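STU0660 (Streptococcus thermophilus, PDB 3ZTH) probably binds DNA as a large Csn2-family protein involved in CRISPR-mediated bacterial immunity, and carries bound magnesium ions. Local coordinates at residues Q6-E11 against S53-E58; Q36-Y41 against P60-E65; Q260-Y265 against Y299-M304. All coordinates share one frame; numbering follows the deposited sequence.

Interaction 1 (Q6-E11 against S53-E58)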
loop_
_atom_site.group_PDB
_atom_site.type_symbol
_atom_site.label_atom_id
_atom_site.label_comp_id
_atom_site.label_asym_id
_atom_site.label_seq_id
_atom_site.Cartn_x
_atom_site.Cartn_y
_atom_site.Cartn_z
ATOM N N GLN A 6 -26.368 -3.693 26.135
ATOM C CA GLN A 6 -27.004 -2.476 25.693
ATOM C C GLN A 6 -27.839 -2.659 24.432
ATOM O O GLN A 6 -27.412 -3.282 23.455
ATOM C CB GLN A 6 -25.955 -1.405 25.454
ATOM C CG GLN A 6 -26.522 -0.005 25.510
ATOM C CD GLN A 6 -25.437 1.038 25.551
ATOM O OE1 GLN A 6 -24.430 0.879 26.256
ATOM N NE2 GLN A 6 -25.630 2.123 24.802
ATOM N N HIS A 7 -29.038 -2.094 24.471
ATOM C CA HIS A 7 -29.975 -2.146 23.363
ATOM C C HIS A 7 -30.178 -0.711 22.896
ATOM O O HIS A 7 -30.337 0.192 23.710
ATOM C CB HIS A 7 -31.305 -2.715 23.843
ATOM C CG HIS A 7 -32.299 -2.935 22.747
ATOM N ND1 HIS A 7 -32.344 -4.096 22.006
ATOM C CD2 HIS A 7 -33.284 -2.142 22.264
ATOM C CE1 HIS A 7 -33.316 -4.010 21.115
ATOM N NE2 HIS A 7 -33.902 -2.834 21.251
ATOM N N PRO A 8 -30.198 -0.482 21.578
ATOM C CA PRO A 8 -30.385 0.873 21.050
ATOM C C PRO A 8 -31.537 1.716 21.616
ATOM O O PRO A 8 -31.382 2.921 21.777
ATOM C CB PRO A 8 -30.497 0.649 19.539
ATOM C CG PRO A 8 -31.008 -0.746 19.429
ATOM C CD PRO A 8 -30.202 -1.466 20.488
ATOM N N TYR A 9 -32.686 1.124 21.922
ATOM C CA TYR A 9 -33.764 1.952 22.457
ATOM C C TYR A 9 -34.598 1.387 23.602
ATOM O O TYR A 9 -35.537 2.033 24.072
ATOM C CB TYR A 9 -34.693 2.423 21.325
ATOM C CG TYR A 9 -34.658 1.594 20.055
ATOM C CD1 TYR A 9 -35.198 0.303 20.012
ATOM C CD2 TYR A 9 -34.098 2.113 18.883
ATOM C CE1 TYR A 9 -35.184 -0.453 18.824
ATOM C CE2 TYR A 9 -34.076 1.370 17.693
ATOM C CZ TYR A 9 -34.620 0.090 17.669
ATOM O OH TYR A 9 -34.602 -0.633 16.490
ATOM N N LYS A 10 -34.252 0.192 24.066
ATOM C CA LYS A 10 -34.983 -0.422 25.162
ATOM C C LYS A 10 -34.052 -0.784 26.312
ATOM O O LYS A 10 -32.856 -0.492 26.280
ATOM C CB LYS A 10 -35.696 -1.679 24.672
ATOM C CG LYS A 10 -36.730 -1.435 23.591
ATOM C CD LYS A 10 -37.469 -2.721 23.281
ATOM C CE LYS A 10 -38.673 -2.488 22.385
ATOM N NZ LYS A 10 -39.451 -3.755 22.224
ATOM N N GLU A 11 -34.609 -1.421 27.329
ATOM C CA GLU A 11 -33.820 -1.841 28.475
ATOM C C GLU A 11 -32.735 -2.788 27.996
ATOM O O GLU A 11 -32.786 -3.291 26.881
ATOM C CB GLU A 11 -34.708 -2.556 29.495
ATOM C CG GLU A 11 -35.564 -3.656 28.882
ATOM C CD GLU A 11 -36.404 -4.385 29.906
ATOM O OE1 GLU A 11 -36.236 -4.134 31.121
ATOM O OE2 GLU A 11 -37.236 -5.218 29.492
ATOM N N SER A 53 -24.041 4.985 15.355
ATOM C CA SER A 53 -25.235 5.780 15.056
ATOM C C SER A 53 -26.371 5.506 16.030
ATOM O O SER A 53 -26.801 6.394 16.755
ATOM C CB SER A 53 -25.736 5.475 13.648
ATOM O OG SER A 53 -24.688 5.605 12.713
ATOM N N ILE A 54 -26.846 4.264 16.029
ATOM C CA ILE A 54 -27.948 3.831 16.883
ATOM C C ILE A 54 -27.716 4.006 18.386
ATOM O O ILE A 54 -28.654 3.917 19.179
ATOM C CB ILE A 54 -28.294 2.345 16.622
ATOM C CG1 ILE A 54 -27.090 1.463 16.969
ATOM C CG2 ILE A 54 -28.711 2.164 15.179
ATOM C CD1 ILE A 54 -27.362 -0.032 16.896
ATOM N N PHE A 55 -26.477 4.236 18.791
ATOM C CA PHE A 55 -26.211 4.419 20.204
ATOM C C PHE A 55 -25.870 5.882 20.470
ATOM O O PHE A 55 -25.236 6.211 21.471
ATOM C CB PHE A 55 -25.052 3.526 20.633
ATOM C CG PHE A 55 -25.288 2.070 20.381
ATOM C CD1 PHE A 55 -26.288 1.386 21.064
ATOM C CD2 PHE A 55 -24.516 1.378 19.451
ATOM C CE1 PHE A 55 -26.517 0.033 20.825
ATOM C CE2 PHE A 55 -24.739 0.024 19.206
ATOM C CZ PHE A 55 -25.739 -0.647 19.894
ATOM N N ASP A 56 -26.296 6.759 19.570
ATOM C CA ASP A 56 -26.001 8.181 19.704
ATOM C C ASP A 56 -24.497 8.446 19.697
ATOM O O ASP A 56 -23.991 9.229 20.504
ATOM C CB ASP A 56 -26.617 8.738 20.985
ATOM C CG ASP A 56 -27.927 9.437 20.731
ATOM O OD1 ASP A 56 -28.797 8.846 20.045
ATOM O OD2 ASP A 56 -28.083 10.579 21.220
ATOM N N TYR A 57 -23.798 7.771 18.783
ATOM C CA TYR A 57 -22.355 7.919 18.608
ATOM C C TYR A 57 -21.551 7.678 19.877
ATOM O O TYR A 57 -20.440 8.188 20.028
ATOM C CB TYR A 57 -22.069 9.302 18.036
ATOM C CG TYR A 57 -22.868 9.538 16.779
ATOM C CD1 TYR A 57 -22.466 8.983 15.562
ATOM C CD2 TYR A 57 -24.085 10.225 16.821
ATOM C CE1 TYR A 57 -23.256 9.098 14.421
ATOM C CE2 TYR A 57 -24.882 10.343 15.689
ATOM C CZ TYR A 57 -24.461 9.776 14.494
ATOM O OH TYR A 57 -25.249 9.871 13.374
ATOM N N GLU A 58 -22.131 6.895 20.780
ATOM C CA GLU A 58 -21.492 6.533 22.037
ATOM C C GLU A 58 -21.228 5.033 21.934
ATOM O O GLU A 58 -22.067 4.294 21.418
ATOM C CB GLU A 58 -22.432 6.818 23.208
ATOM C CG GLU A 58 -21.753 7.503 24.378
ATOM C CD GLU A 58 -21.283 8.900 24.020
ATOM O OE1 GLU A 58 -22.151 9.771 23.786
ATOM O OE2 GLU A 58 -20.050 9.125 23.962
#
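Two consecutive left-handed residues, D56 and Y57, turn the chain after helix 49-52, and the residues just ahead of them, I54 and F55, meet the loop that follows strand 2-5. D56 is the C-prime residue of a Schellman motif, its N hydrogen-bonded to S53 O at 2.9 Å, with Y57 N reaching back to L52 O, and F55 to E58 form a type I' turn. F55 keeps CG beside its own backbone N (chi1 -58°), which lays the ring alongside P8 with both side chains pointing the same way. The nearest approach there is from F55 CE1 to P8 N, 3.8 Å, and the carbonyl carbon of H7 lies at the ring edge. P8 also meets I54: its CB lies 3.8 Å from I54 O and 4.0 Å from I54 CB. The contact joins two connecting loops of the small antiparallel sheet 13-16, 2-5, 62-63, one leaving its central strand and one leading into strand 62-63, outermost within this chain. Q6, with CG anti to the backbone N (chi1 -158°) and the chain extended, runs alongside F55 but points the other way, NE2 3.9 Å from F55 CD1. Amide and ring planes stand 82° apart. The amide OE1 accepts a hydrogen bond from T61 N. Y33 of helix 28-43 packs against both P8 and F55, while W174 of the second subunit packs on I54.

Interaction 2 (Q36-Y41 against P60-E65)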
loop_
_atom_site.group_PDB
_atom_site.type_symbol
_atom_site.label_atom_id
_atom_site.label_comp_id
_atom_site.label_asym_id
_atom_site.label_seq_id
_atom_site.Cartn_x
_atom_site.Cartn_y
_atom_site.Cartn_z
ATOM N N GLN A 36 -24.299 -9.941 17.620
ATOM C CA GLN A 36 -23.509 -8.897 16.969
ATOM C C GLN A 36 -22.780 -8.014 17.977
ATOM O O GLN A 36 -21.622 -7.659 17.782
ATOM C CB GLN A 36 -24.417 -8.038 16.077
ATOM C CG GLN A 36 -23.692 -7.016 15.199
ATOM C CD GLN A 36 -22.794 -7.663 14.152
ATOM O OE1 GLN A 36 -21.600 -7.882 14.392
ATOM N NE2 GLN A 36 -23.369 -7.988 12.989
ATOM N N ILE A 37 -23.470 -7.650 19.047
ATOM C CA ILE A 37 -22.878 -6.816 20.082
ATOM C C ILE A 37 -21.787 -7.598 20.806
ATOM O O ILE A 37 -20.681 -7.100 21.010
ATOM C CB ILE A 37 -23.924 -6.392 21.127
ATOM C CG1 ILE A 37 -24.963 -5.463 20.499
ATOM C CG2 ILE A 37 -23.231 -5.717 22.285
ATOM C CD1 ILE A 37 -24.412 -4.077 20.139
ATOM N N LEU A 38 -22.113 -8.822 21.211
ATOM C CA LEU A 38 -21.162 -9.668 21.915
ATOM C C LEU A 38 -19.835 -9.807 21.171
ATOM O O LEU A 38 -18.758 -9.592 21.734
ATOM C CB LEU A 38 -21.768 -11.051 22.139
ATOM C CG LEU A 38 -22.692 -11.182 23.343
ATOM C CD1 LEU A 38 -23.426 -12.503 23.293
ATOM C CD2 LEU A 38 -21.868 -11.080 24.605
ATOM N N SER A 39 -19.914 -10.155 19.896
ATOM C CA SER A 39 -18.706 -10.333 19.114
ATOM C C SER A 39 -17.946 -9.026 18.915
ATOM O O SER A 39 -16.718 -9.018 18.912
ATOM C CB SER A 39 -19.047 -10.965 17.763
ATOM O OG SER A 39 -19.830 -10.092 16.982
ATOM N N TRP A 40 -18.667 -7.923 18.742
ATOM C CA TRP A 40 -18.010 -6.635 18.545
ATOM C C TRP A 40 -17.349 -6.185 19.833
ATOM O O TRP A 40 -16.198 -5.766 19.837
ATOM C CB TRP A 40 -19.024 -5.585 18.095
ATOM C CG TRP A 40 -19.252 -5.554 16.611
ATOM C CD1 TRP A 40 -18.856 -6.493 15.693
ATOM C CD2 TRP A 40 -19.930 -4.530 15.868
ATOM N NE1 TRP A 40 -19.246 -6.114 14.429
ATOM C CE2 TRP A 40 -19.905 -4.914 14.505
ATOM C CE3 TRP A 40 -20.555 -3.325 16.222
ATOM C CZ2 TRP A 40 -20.482 -4.130 13.494
ATOM C CZ3 TRP A 40 -21.129 -2.545 15.216
ATOM C CH2 TRP A 40 -21.085 -2.955 13.868
ATOM N N TYR A 41 -18.092 -6.286 20.926
ATOM C CA TYR A 41 -17.607 -5.887 22.233
ATOM C C TYR A 41 -16.352 -6.649 22.641
ATOM O O TYR A 41 -15.324 -6.048 22.965
ATOM C CB TYR A 41 -18.693 -6.137 23.274
ATOM C CG TYR A 41 -18.502 -5.385 24.571
ATOM C CD1 TYR A 41 -18.724 -4.006 24.638
ATOM C CD2 TYR A 41 -18.157 -6.058 25.746
ATOM C CE1 TYR A 41 -18.617 -3.317 25.835
ATOM C CE2 TYR A 41 -18.048 -5.377 26.955
ATOM C CZ TYR A 41 -18.283 -4.005 26.992
ATOM O OH TYR A 41 -18.221 -3.324 28.190
ATOM N N PRO A 60 -21.180 1.189 22.704
ATOM C CA PRO A 60 -22.085 0.313 23.462
ATOM C C PRO A 60 -21.397 -0.364 24.655
ATOM O O PRO A 60 -20.208 -0.681 24.608
ATOM C CB PRO A 60 -22.555 -0.685 22.408
ATOM C CG PRO A 60 -21.360 -0.799 21.514
ATOM C CD PRO A 60 -20.942 0.647 21.354
ATOM N N THR A 61 -22.160 -0.605 25.713
ATOM C CA THR A 61 -21.617 -1.205 26.918
ATOM C C THR A 61 -22.310 -2.488 27.373
ATOM O O THR A 61 -23.450 -2.762 26.991
ATOM C CB THR A 61 -21.662 -0.151 28.055
ATOM O OG1 THR A 61 -20.361 0.423 28.216
ATOM C CG2 THR A 61 -22.134 -0.748 29.354
ATOM N N ILE A 62 -21.602 -3.277 28.179
ATOM C CA ILE A 62 -22.146 -4.515 28.747
ATOM C C ILE A 62 -21.878 -4.475 30.251
ATOM O O ILE A 62 -20.719 -4.427 30.679
ATOM C CB ILE A 62 -21.470 -5.780 28.163
ATOM C CG1 ILE A 62 -21.735 -5.874 26.659
ATOM C CG2 ILE A 62 -21.992 -7.016 28.876
ATOM C CD1 ILE A 62 -21.341 -7.206 26.044
ATOM N N LEU A 63 -22.943 -4.494 31.051
ATOM C CA LEU A 63 -22.809 -4.427 32.506
ATOM C C LEU A 63 -22.998 -5.769 33.192
ATOM O O LEU A 63 -23.643 -6.666 32.648
ATOM C CB LEU A 63 -23.827 -3.439 33.080
ATOM C CG LEU A 63 -23.885 -2.078 32.382
ATOM C CD1 LEU A 63 -25.017 -1.248 32.975
ATOM C CD2 LEU A 63 -22.540 -1.364 32.518
ATOM N N ASP A 64 -22.438 -5.900 34.393
ATOM C CA ASP A 64 -22.587 -7.131 35.166
ATOM C C ASP A 64 -23.729 -6.951 36.167
ATOM O O ASP A 64 -24.460 -5.968 36.111
ATOM C CB ASP A 64 -21.294 -7.468 35.911
ATOM C CG ASP A 64 -20.846 -6.346 36.830
ATOM O OD1 ASP A 64 -21.667 -5.881 37.652
ATOM O OD2 ASP A 64 -19.669 -5.933 36.732
ATOM N N GLU A 65 -23.878 -7.907 37.078
ATOM C CA GLU A 65 -24.938 -7.866 38.078
ATOM C C GLU A 65 -24.923 -6.561 38.856
ATOM O O GLU A 65 -25.958 -5.918 39.030
ATOM C CB GLU A 65 -24.788 -9.023 39.065
ATOM C CG GLU A 65 -24.524 -10.383 38.428
ATOM C CD GLU A 65 -23.037 -10.659 38.182
ATOM O OE1 GLU A 65 -22.422 -9.987 37.323
ATOM O OE2 GLU A 65 -22.485 -11.557 38.861
#
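The ring of Y41 lies flat against the side chain of I62, whose CG1 sits 3.6 Å from the ring centroid and only 10° off the normal, a CH-pi contact over the face. I62 CD1 continues inward along the same face to within 3.4 Å of Y41 CD2; the two side chains run antiparallel, each reaching back toward the other's backbone. At the ring edge, near its plane, P60 O comes to 3.3 Å from Y41 CE1. The hydroxyl reaches the strand backbone: I62 N gives Y41 OH a weak hydrogen bond of 3.4 Å. A stronger partner lies outside the two segments, since the same hydroxyl is hydrogen-bonded to V70 O; together these hold the phenol end on the backbone.

Y41 gets there by placing CG anti to its backbone N (chi1 -162°), which sends the ring out from the helix. One turn earlier, I37 and L38 add an apolar shelf. L38 CD2 meets I62 CD1 at 4.2 Å, the side chains crossing at about a right angle, and I37 CD1 touches P60 CB at 4.5 Å.

Helix 28-43 thus packs its buried side on strand 62-63, an edge strand within this chain of the three-stranded antiparallel sheet. I37 also touches V5 and I62 touches F3, both on the neighbouring strand 2-5, while P60 packs on L52 of helix 49-52.

Interaction 3 (Q260-Y265 against Y299-M304)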
loop_
_atom_site.group_PDB
_atom_site.type_symbol
_atom_site.label_atom_id
_atom_site.label_comp_id
_atom_site.label_asym_id
_atom_site.label_seq_id
_atom_site.Cartn_x
_atom_site.Cartn_y
_atom_site.Cartn_z
ATOM N N GLN A 260 -40.350 -11.878 25.200
ATOM C CA GLN A 260 -39.815 -11.397 26.462
ATOM C C GLN A 260 -38.522 -12.147 26.727
ATOM O O GLN A 260 -38.237 -13.152 26.066
ATOM C CB GLN A 260 -40.818 -11.630 27.599
ATOM C CG GLN A 260 -41.406 -10.334 28.155
ATOM C CD GLN A 260 -42.885 -10.447 28.457
ATOM O OE1 GLN A 260 -43.322 -11.365 29.162
ATOM N NE2 GLN A 260 -43.671 -9.510 27.924
ATOM N N VAL A 261 -37.732 -11.645 27.670
ATOM C CA VAL A 261 -36.474 -12.284 28.013
ATOM C C VAL A 261 -36.471 -12.815 29.446
ATOM O O VAL A 261 -36.758 -12.084 30.392
ATOM C CB VAL A 261 -35.282 -11.307 27.825
ATOM C CG1 VAL A 261 -33.976 -11.971 28.274
ATOM C CG2 VAL A 261 -35.163 -10.912 26.363
ATOM N N GLU A 262 -36.143 -14.096 29.592
ATOM C CA GLU A 262 -36.076 -14.750 30.897
ATOM C C GLU A 262 -35.095 -15.908 30.779
ATOM O O GLU A 262 -34.844 -16.406 29.682
ATOM C CB GLU A 262 -37.435 -15.341 31.288
ATOM C CG GLU A 262 -38.626 -14.389 31.247
ATOM C CD GLU A 262 -38.688 -13.417 32.430
ATOM O OE1 GLU A 262 -37.844 -13.510 33.356
ATOM O OE2 GLU A 262 -39.598 -12.552 32.425
ATOM N N HIS A 263 -34.523 -16.333 31.898
ATOM C CA HIS A 263 -33.645 -17.491 31.867
ATOM C C HIS A 263 -34.351 -18.547 32.708
ATOM O O HIS A 263 -35.153 -18.206 33.579
ATOM C CB HIS A 263 -32.249 -17.163 32.406
ATOM C CG HIS A 263 -32.228 -16.661 33.813
ATOM N ND1 HIS A 263 -32.586 -17.445 34.889
ATOM C CD2 HIS A 263 -31.837 -15.471 34.328
ATOM C CE1 HIS A 263 -32.411 -16.761 36.007
ATOM N NE2 HIS A 263 -31.956 -15.560 35.694
ATOM N N LEU A 264 -34.109 -19.823 32.417
ATOM C CA LEU A 264 -34.754 -20.894 33.171
ATOM C C LEU A 264 -34.278 -20.915 34.616
ATOM O O LEU A 264 -33.266 -20.287 34.968
ATOM C CB LEU A 264 -34.476 -22.263 32.534
ATOM C CG LEU A 264 -35.089 -22.573 31.161
ATOM C CD1 LEU A 264 -34.693 -23.973 30.726
ATOM C CD2 LEU A 264 -36.599 -22.446 31.228
ATOM N N TYR A 265 -35.029 -21.632 35.447
ATOM C CA TYR A 265 -34.713 -21.788 36.865
ATOM C C TYR A 265 -34.046 -23.158 36.992
ATOM O O TYR A 265 -33.716 -23.786 35.985
ATOM C CB TYR A 265 -35.994 -21.796 37.708
ATOM C CG TYR A 265 -36.872 -20.566 37.600
ATOM C CD1 TYR A 265 -36.437 -19.315 38.060
ATOM C CD2 TYR A 265 -38.167 -20.666 37.093
ATOM C CE1 TYR A 265 -37.279 -18.199 38.026
ATOM C CE2 TYR A 265 -39.019 -19.560 37.052
ATOM C CZ TYR A 265 -38.572 -18.334 37.523
ATOM O OH TYR A 265 -39.443 -17.262 37.510
ATOM N N TYR A 299 -39.829 -22.277 22.557
ATOM C CA TYR A 299 -41.097 -21.637 22.212
ATOM C C TYR A 299 -41.782 -20.885 23.344
ATOM O O TYR A 299 -42.897 -20.417 23.177
ATOM C CB TYR A 299 -42.067 -22.678 21.655
ATOM C CG TYR A 299 -41.558 -23.339 20.407
ATOM C CD1 TYR A 299 -41.528 -22.650 19.194
ATOM C CD2 TYR A 299 -41.052 -24.640 20.444
ATOM C CE1 TYR A 299 -40.998 -23.242 18.040
ATOM C CE2 TYR A 299 -40.521 -25.242 19.300
ATOM C CZ TYR A 299 -40.496 -24.538 18.105
ATOM O OH TYR A 299 -39.961 -25.128 16.987
ATOM N N LEU A 300 -41.125 -20.760 24.489
ATOM C CA LEU A 300 -41.726 -20.067 25.620
ATOM C C LEU A 300 -41.737 -18.562 25.416
ATOM O O LEU A 300 -40.948 -18.033 24.642
ATOM C CB LEU A 300 -40.961 -20.410 26.900
ATOM C CG LEU A 300 -40.959 -21.909 27.213
ATOM C CD1 LEU A 300 -40.060 -22.208 28.396
ATOM C CD2 LEU A 300 -42.393 -22.361 27.489
ATOM N N LEU A 301 -42.639 -17.875 26.109
ATOM C CA LEU A 301 -42.737 -16.418 26.026
ATOM C C LEU A 301 -42.917 -15.941 24.587
ATOM O O LEU A 301 -42.366 -14.918 24.188
ATOM C CB LEU A 301 -41.478 -15.776 26.619
ATOM C CG LEU A 301 -40.855 -16.513 27.812
ATOM C CD1 LEU A 301 -39.567 -15.814 28.231
ATOM C CD2 LEU A 301 -41.835 -16.575 28.966
ATOM N N THR A 302 -43.689 -16.681 23.808
ATOM C CA THR A 302 -43.909 -16.299 22.422
ATOM C C THR A 302 -45.373 -16.377 22.035
ATOM O O THR A 302 -45.962 -17.462 22.040
ATOM C CB THR A 302 -43.133 -17.211 21.431
ATOM O OG1 THR A 302 -41.739 -17.216 21.753
ATOM C CG2 THR A 302 -43.301 -16.699 20.012
ATOM N N LYS A 303 -45.971 -15.233 21.724
ATOM C CA LYS A 303 -47.348 -15.249 21.275
ATOM C C LYS A 303 -47.157 -15.646 19.824
ATOM O O LYS A 303 -46.551 -14.905 19.053
ATOM C CB LYS A 303 -47.989 -13.868 21.342
ATOM C CG LYS A 303 -49.444 -13.908 20.915
ATOM C CD LYS A 303 -50.003 -12.536 20.584
ATOM C CE LYS A 303 -51.450 -12.655 20.108
ATOM N NZ LYS A 303 -52.029 -11.343 19.694
HETATM N N MSE A 304 -47.658 -16.815 19.449
HETATM C CA MSE A 304 -47.474 -17.282 18.088
HETATM C C MSE A 304 -48.687 -17.253 17.185
HETATM O O MSE A 304 -49.812 -17.495 17.613
HETATM C CB MSE A 304 -46.868 -18.678 18.119
HETATM C CG MSE A 304 -45.449 -18.651 18.649
HETATM SE SE MSE A 304 -44.606 -20.359 18.828
HETATM C CE MSE A 304 -45.604 -20.955 20.382
#
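Strand 261-263 is the antiparallel edge, within this chain, of the mixed six-stranded sheet in a protein of the P-loop NTPase clan, and here it meets the loop joining helix 286-296 to helix 312-324. L301 carries most of the contact. Its backbone is left-handed (phi 55°), and the side chain extends toward the strand so that CD1 lodges against E262 and the Q260 carbonyl: L301 CD1 lies 3.7 Å from Q260 O. L300, next to it, points the same general way, but its CD1 only brushes L264 CD2 at 4.5 Å; its main surroundings are I256 of strand 254-257 and L318 and L321 of helix 312-324. The loop is tied to the turn between strands 254-257 and 261-263 by a backbone hydrogen bond between L301 and D259. Its L300 side chain is also about 8 Å from that of Q26, a magnesium ligand, and T302 touches Q26 directly. E262 brings only its aliphatic part to the loop. CG stands beside the backbone N (chi1 -53°) and the chain bends at chi2 (-76°), crossing L301 at about a right angle, with E262 CG 3.5 Å from L301 CD1.

Interactions 1 and 2 form one continuous patch, their centres 12 Å apart and their segments alternating along the chain. Both involve the three-stranded sheet and helix 28-43: interaction 1 at the sheet's connecting loops, interaction 2 where the helix packs on strand 62-63. They meet where F55 CZ packs 3.7 Å from I37 CD1 and F55 CE2 lies 3.9 Å from P60 CB. Both also touch the second subunit, sharing its W174 as a partner, so this lobe contributes to the assembly. Interaction 3 comes later in the chain, its centre 24 Å from interaction 1 and 22 Å from interaction 2. It belongs to the edge of the six-stranded sheet, near the magnesium-binding residues Q26 and D240.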